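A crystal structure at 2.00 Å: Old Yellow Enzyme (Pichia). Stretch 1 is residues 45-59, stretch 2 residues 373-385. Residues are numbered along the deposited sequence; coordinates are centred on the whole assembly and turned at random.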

# COMPACT_ATOMS: atom_id res chain seq x y z
N ALA A 45 -22.41 -17.60 -27.98
CA ALA A 45 -22.35 -18.70 -27.02
C ALA A 45 -23.03 -19.94 -27.59
O ALA A 45 -23.99 -19.85 -28.35
CB ALA A 45 -23.00 -18.29 -25.70
N THR A 46 -22.53 -21.10 -27.19
CA THR A 46 -22.94 -22.37 -27.78
C THR A 46 -23.66 -23.24 -26.76
O THR A 46 -23.61 -23.01 -25.55
CB THR A 46 -21.74 -23.13 -28.35
OG1 THR A 46 -20.76 -23.31 -27.32
CG2 THR A 46 -21.12 -22.35 -29.50
N ASP A 47 -24.35 -24.27 -27.28
CA ASP A 47 -25.00 -25.25 -26.43
C ASP A 47 -23.99 -25.94 -25.52
O ASP A 47 -24.31 -26.29 -24.37
CB ASP A 47 -25.74 -26.28 -27.29
CG ASP A 47 -24.85 -26.88 -28.37
OD1 ASP A 47 -23.73 -26.36 -28.58
OD2 ASP A 47 -25.27 -27.86 -29.02
N SER A 48 -22.77 -26.15 -26.02
CA SER A 48 -21.71 -26.72 -25.19
C SER A 48 -21.44 -25.84 -23.98
O SER A 48 -21.28 -26.34 -22.86
CB SER A 48 -20.44 -26.89 -26.02
OG SER A 48 -20.66 -27.73 -27.14
N MET A 49 -21.37 -24.52 -24.18
CA MET A 49 -21.19 -23.61 -23.06
C MET A 49 -22.38 -23.65 -22.12
O MET A 49 -22.22 -23.53 -20.90
CB MET A 49 -20.96 -22.19 -23.58
CG MET A 49 -19.67 -22.01 -24.36
SD MET A 49 -19.58 -20.42 -25.20
CE MET A 49 -19.84 -19.31 -23.82
N LEU A 50 -23.59 -23.82 -22.66
CA LEU A 50 -24.78 -23.87 -21.83
C LEU A 50 -24.74 -25.07 -20.89
O LEU A 50 -25.00 -24.94 -19.69
CB LEU A 50 -26.03 -23.90 -22.70
CG LEU A 50 -27.38 -23.85 -21.98
CD1 LEU A 50 -27.31 -22.94 -20.77
CD2 LEU A 50 -28.47 -23.38 -22.93
N SER A 51 -24.42 -26.25 -21.43
CA SER A 51 -24.25 -27.42 -20.56
C SER A 51 -23.08 -27.22 -19.61
O SER A 51 -23.13 -27.65 -18.44
CB SER A 51 -24.05 -28.67 -21.41
OG SER A 51 -23.73 -29.79 -20.60
N TYR A 52 -22.02 -26.57 -20.09
CA TYR A 52 -20.81 -26.35 -19.29
C TYR A 52 -21.12 -25.56 -18.02
O TYR A 52 -20.73 -25.97 -16.92
CB TYR A 52 -19.78 -25.64 -20.16
CG TYR A 52 -18.51 -25.18 -19.47
CD1 TYR A 52 -17.45 -26.05 -19.26
CD2 TYR A 52 -18.36 -23.86 -19.06
CE1 TYR A 52 -16.29 -25.63 -18.65
CE2 TYR A 52 -17.20 -23.42 -18.45
CZ TYR A 52 -16.17 -24.31 -18.25
OH TYR A 52 -15.01 -23.88 -17.64
N TYR A 53 -21.82 -24.44 -18.16
CA TYR A 53 -22.20 -23.66 -16.98
C TYR A 53 -23.35 -24.31 -16.22
O TYR A 53 -23.48 -24.11 -15.01
CB TYR A 53 -22.57 -22.24 -17.38
CG TYR A 53 -21.39 -21.40 -17.83
CD1 TYR A 53 -20.54 -20.83 -16.90
CD2 TYR A 53 -21.14 -21.18 -19.17
CE1 TYR A 53 -19.46 -20.06 -17.29
CE2 TYR A 53 -20.06 -20.42 -19.58
CZ TYR A 53 -19.23 -19.86 -18.64
OH TYR A 53 -18.15 -19.10 -19.04
N SER A 54 -24.20 -25.08 -16.91
CA SER A 54 -25.33 -25.73 -16.25
C SER A 54 -24.85 -26.75 -15.23
O SER A 54 -25.36 -26.80 -14.11
CB SER A 54 -26.23 -26.39 -17.30
OG SER A 54 -27.27 -27.12 -16.68
N GLN A 55 -23.88 -27.59 -15.61
CA GLN A 55 -23.37 -28.60 -14.69
C GLN A 55 -22.72 -27.96 -13.46
O GLN A 55 -22.78 -28.53 -12.37
CB GLN A 55 -22.37 -29.51 -15.40
CG GLN A 55 -22.95 -30.28 -16.57
CD GLN A 55 -21.91 -31.12 -17.28
OE1 GLN A 55 -21.03 -31.70 -16.64
NE2 GLN A 55 -22.01 -31.18 -18.60
N ARG A 56 -22.12 -26.79 -13.62
CA ARG A 56 -21.46 -26.10 -12.52
C ARG A 56 -22.42 -25.24 -11.71
O ARG A 56 -22.07 -24.82 -10.60
CB ARG A 56 -20.30 -25.26 -13.06
CG ARG A 56 -19.16 -26.13 -13.52
CD ARG A 56 -18.26 -25.48 -14.56
NE ARG A 56 -17.18 -26.39 -14.92
CZ ARG A 56 -17.31 -27.41 -15.76
NH1 ARG A 56 -18.49 -27.66 -16.33
NH2 ARG A 56 -16.28 -28.20 -16.03
N ALA A 57 -23.61 -24.96 -12.24
CA ALA A 57 -24.66 -24.33 -11.45
C ALA A 57 -25.52 -25.34 -10.71
O ALA A 57 -26.24 -24.95 -9.78
CB ALA A 57 -25.53 -23.45 -12.36
N GLU A 58 -25.45 -26.61 -11.09
CA GLU A 58 -26.21 -27.65 -10.41
C GLU A 58 -25.59 -27.98 -9.06
O GLU A 58 -24.37 -28.11 -8.93
CB GLU A 58 -26.27 -28.91 -11.28
CG GLU A 58 -27.10 -30.05 -10.71
CD GLU A 58 -26.93 -31.33 -11.50
OE1 GLU A 58 -25.80 -31.60 -11.96
OE2 GLU A 58 -27.92 -32.08 -11.66
N ASN A 59 -26.45 -28.10 -8.04
CA ASN A 59 -26.03 -28.47 -6.68
C ASN A 59 -24.98 -27.51 -6.13
O ASN A 59 -24.07 -27.91 -5.41
CB ASN A 59 -25.52 -29.91 -6.63
CG ASN A 59 -26.56 -30.93 -7.05
OD1 ASN A 59 -27.74 -30.78 -6.75
ND2 ASN A 59 -26.12 -31.96 -7.75
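Stretch 2 (373-385) IFSNDGYLTWGKY

Stretch 2 has no regular helix or strand, yet it tracks the helix of stretch 1 (47-57) closely and in the same direction. Read by nearest CA atoms, Ser48 pairs with Asn376 at 6.9 Å CA to CA, Tyr52 with Leu380 at 6.5 Å, and Gln55 with Lys384 at 9.3 Å. The steps of four and three residues on the helical side bring Ser48, Tyr52 and Gln55 round to one face, and all three point CA-to-CB toward the other chain segment. The irregular segment keeps pace and then drifts outward at the Lys384 end.

Two neighbouring side chains make the main bumps. Tyr379 leaves its backbone sideways, but its ring reaches the helix and lies over one face of the Tyr52 ring in an offset stack, with centroids 4.2 Å apart and planes at 13°. The offset brings Tyr379 OH over the Tyr52 ring, 3.2 Å from Tyr52 CG, and within 3.3 Å of Met49 CG. The edge of the same ring faces the helix backbone, with Tyr379 CE2 3.5 Å from Ser48 O. One flat ring thus fills the space beside a helical turn, using both face and edge.

Leu380 fills the next hollow, between Ser48, Ser51, Tyr52 and Gln55. Its CD2 lies 3.7 Å from Ser48 O, 3.8 Å from Tyr52 N, 3.9 Å from Ser51 OG and 3.9 Å from Gln55 NE2, while its CD1 packs 3.8 Å from Ser48 CB. With serines at 48 and 51, this branched side chain lies close to the helix backbone. Gln55 NE2 donates to Ser51 OG at 3.0 Å, bracing one wall of the hollow.

Polar contacts pin the two ends. Ser48 OG donates to Asn376 OD1 at 2.6 Å, and water 1 links Ser48 OG to Asn376 ND2. Asn376 O also accepts from Tyr379 N and Leu380 N, both at 2.9 Å, so the residue that grips the helix also ties down the turn presenting both bumps. Near this end Phe374 offers its ring edge, with CE1 3.9 Å from Thr46 CG2. At the far end Lys384 NZ makes a salt bridge to Glu58 OE1 at 3.2 Å, just past the helix.

Waters bridge helix side chains to carbonyls of stretch 2: water 3 joins Gln55 NE2 to Leu380 O, and water 4 joins Arg56 NH2 to Tyr379 O. The rule is economical: an aromatic and a leucine side by side fill the hollows, with direct polar bonds at both ends and water-mediated ones between.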

# COMPACT_ATOMS: atom_id res chain seq x y z
N ILE A 373 -9.84 -24.87 -29.30
CA ILE A 373 -10.85 -23.99 -29.88
C ILE A 373 -12.05 -24.80 -30.38
O ILE A 373 -11.91 -25.73 -31.17
CB ILE A 373 -10.24 -23.16 -31.02
CG1 ILE A 373 -9.28 -22.11 -30.44
CG2 ILE A 373 -11.33 -22.50 -31.85
CD1 ILE A 373 -8.47 -21.38 -31.49
N PHE A 374 -13.24 -24.43 -29.89
CA PHE A 374 -14.51 -24.89 -30.44
C PHE A 374 -14.66 -26.41 -30.36
O PHE A 374 -15.28 -27.03 -31.23
CB PHE A 374 -14.69 -24.41 -31.88
CG PHE A 374 -16.12 -24.30 -32.33
CD1 PHE A 374 -17.02 -23.53 -31.62
CD2 PHE A 374 -16.56 -24.96 -33.46
CE1 PHE A 374 -18.34 -23.42 -32.03
CE2 PHE A 374 -17.87 -24.86 -33.88
CZ PHE A 374 -18.76 -24.09 -33.16
N SER A 375 -14.11 -27.02 -29.32
CA SER A 375 -14.14 -28.47 -29.16
C SER A 375 -14.66 -28.84 -27.78
O SER A 375 -14.29 -28.22 -26.78
CB SER A 375 -12.74 -29.07 -29.36
OG SER A 375 -12.74 -30.46 -29.07
N ASN A 376 -15.52 -29.86 -27.73
CA ASN A 376 -15.98 -30.40 -26.46
C ASN A 376 -14.94 -31.27 -25.77
O ASN A 376 -15.10 -31.58 -24.59
CB ASN A 376 -17.26 -31.22 -26.67
CG ASN A 376 -18.44 -30.37 -27.08
OD1 ASN A 376 -18.45 -29.16 -26.87
ND2 ASN A 376 -19.45 -31.01 -27.66
N ASP A 377 -13.89 -31.68 -26.48
CA ASP A 377 -12.85 -32.50 -25.89
C ASP A 377 -12.13 -31.73 -24.79
O ASP A 377 -11.63 -30.62 -25.02
CB ASP A 377 -11.86 -32.96 -26.96
CG ASP A 377 -10.84 -33.94 -26.43
OD1 ASP A 377 -11.12 -34.60 -25.40
OD2 ASP A 377 -9.76 -34.06 -27.04
N GLY A 378 -12.07 -32.31 -23.60
CA GLY A 378 -11.54 -31.61 -22.45
C GLY A 378 -12.40 -30.46 -21.96
O GLY A 378 -11.95 -29.69 -21.12
N TYR A 379 -13.61 -30.33 -22.49
CA TYR A 379 -14.55 -29.28 -22.10
C TYR A 379 -15.82 -29.84 -21.50
O TYR A 379 -16.24 -29.41 -20.42
CB TYR A 379 -14.87 -28.41 -23.33
CG TYR A 379 -15.67 -27.16 -23.02
CD1 TYR A 379 -15.06 -26.03 -22.50
CD2 TYR A 379 -17.03 -27.11 -23.28
CE1 TYR A 379 -15.78 -24.89 -22.23
CE2 TYR A 379 -17.77 -25.97 -23.01
CZ TYR A 379 -17.14 -24.86 -22.48
OH TYR A 379 -17.86 -23.72 -22.21
N LEU A 380 -16.46 -30.81 -22.17
CA LEU A 380 -17.64 -31.48 -21.65
C LEU A 380 -17.39 -32.96 -21.39
O LEU A 380 -18.33 -33.69 -21.05
CB LEU A 380 -18.82 -31.32 -22.62
CG LEU A 380 -19.42 -29.92 -22.76
CD1 LEU A 380 -20.54 -29.93 -23.79
CD2 LEU A 380 -19.93 -29.43 -21.42
N THR A 381 -16.15 -33.43 -21.56
CA THR A 381 -15.83 -34.84 -21.39
C THR A 381 -15.64 -35.24 -19.93
O THR A 381 -15.51 -36.44 -19.65
CB THR A 381 -14.57 -35.20 -22.18
OG1 THR A 381 -13.58 -34.18 -21.98
CG2 THR A 381 -14.88 -35.31 -23.66
N TRP A 382 -15.61 -34.29 -19.01
CA TRP A 382 -15.38 -34.60 -17.61
C TRP A 382 -16.62 -35.20 -16.97
O TRP A 382 -17.74 -34.72 -17.18
CB TRP A 382 -14.97 -33.34 -16.84
CG TRP A 382 -13.84 -32.61 -17.48
CD1 TRP A 382 -13.91 -31.43 -18.17
CD2 TRP A 382 -12.46 -33.00 -17.51
NE1 TRP A 382 -12.66 -31.07 -18.62
CE2 TRP A 382 -11.75 -32.02 -18.22
CE3 TRP A 382 -11.76 -34.10 -16.99
CZ2 TRP A 382 -10.38 -32.09 -18.44
CZ3 TRP A 382 -10.39 -34.17 -17.20
CH2 TRP A 382 -9.72 -33.17 -17.92
N GLY A 383 -16.42 -36.26 -16.20
CA GLY A 383 -17.51 -36.87 -15.47
C GLY A 383 -17.65 -36.31 -14.07
O GLY A 383 -16.77 -35.60 -13.56
N LYS A 384 -18.77 -36.63 -13.44
CA LYS A 384 -18.96 -36.31 -12.03
C LYS A 384 -18.05 -37.21 -11.19
O LYS A 384 -17.29 -38.03 -11.71
CB LYS A 384 -20.42 -36.47 -11.64
CG LYS A 384 -21.39 -35.62 -12.46
CD LYS A 384 -22.32 -34.83 -11.55
CE LYS A 384 -23.56 -34.36 -12.30
NZ LYS A 384 -23.30 -33.15 -13.13
N TYR A 385 -18.11 -37.03 -9.87
CA TYR A 385 -17.30 -37.85 -8.98
C TYR A 385 -17.62 -39.33 -9.18
O TYR A 385 -18.79 -39.73 -9.26
CB TYR A 385 -17.54 -37.46 -7.52
CG TYR A 385 -17.02 -38.50 -6.55
CD1 TYR A 385 -15.66 -38.64 -6.32
CD2 TYR A 385 -17.90 -39.34 -5.87
CE1 TYR A 385 -15.19 -39.59 -5.43
CE2 TYR A 385 -17.43 -40.29 -4.98
CZ TYR A 385 -16.08 -40.41 -4.77
OH TYR A 385 -15.61 -41.36 -3.89
O HOH W 1 -22.14 -29.77 -27.76
O HOH W 2 -18.57 -32.39 -17.86
O HOH W 3 -20.53 -33.10 -20.17
O HOH W 4 -17.42 -29.83 -17.84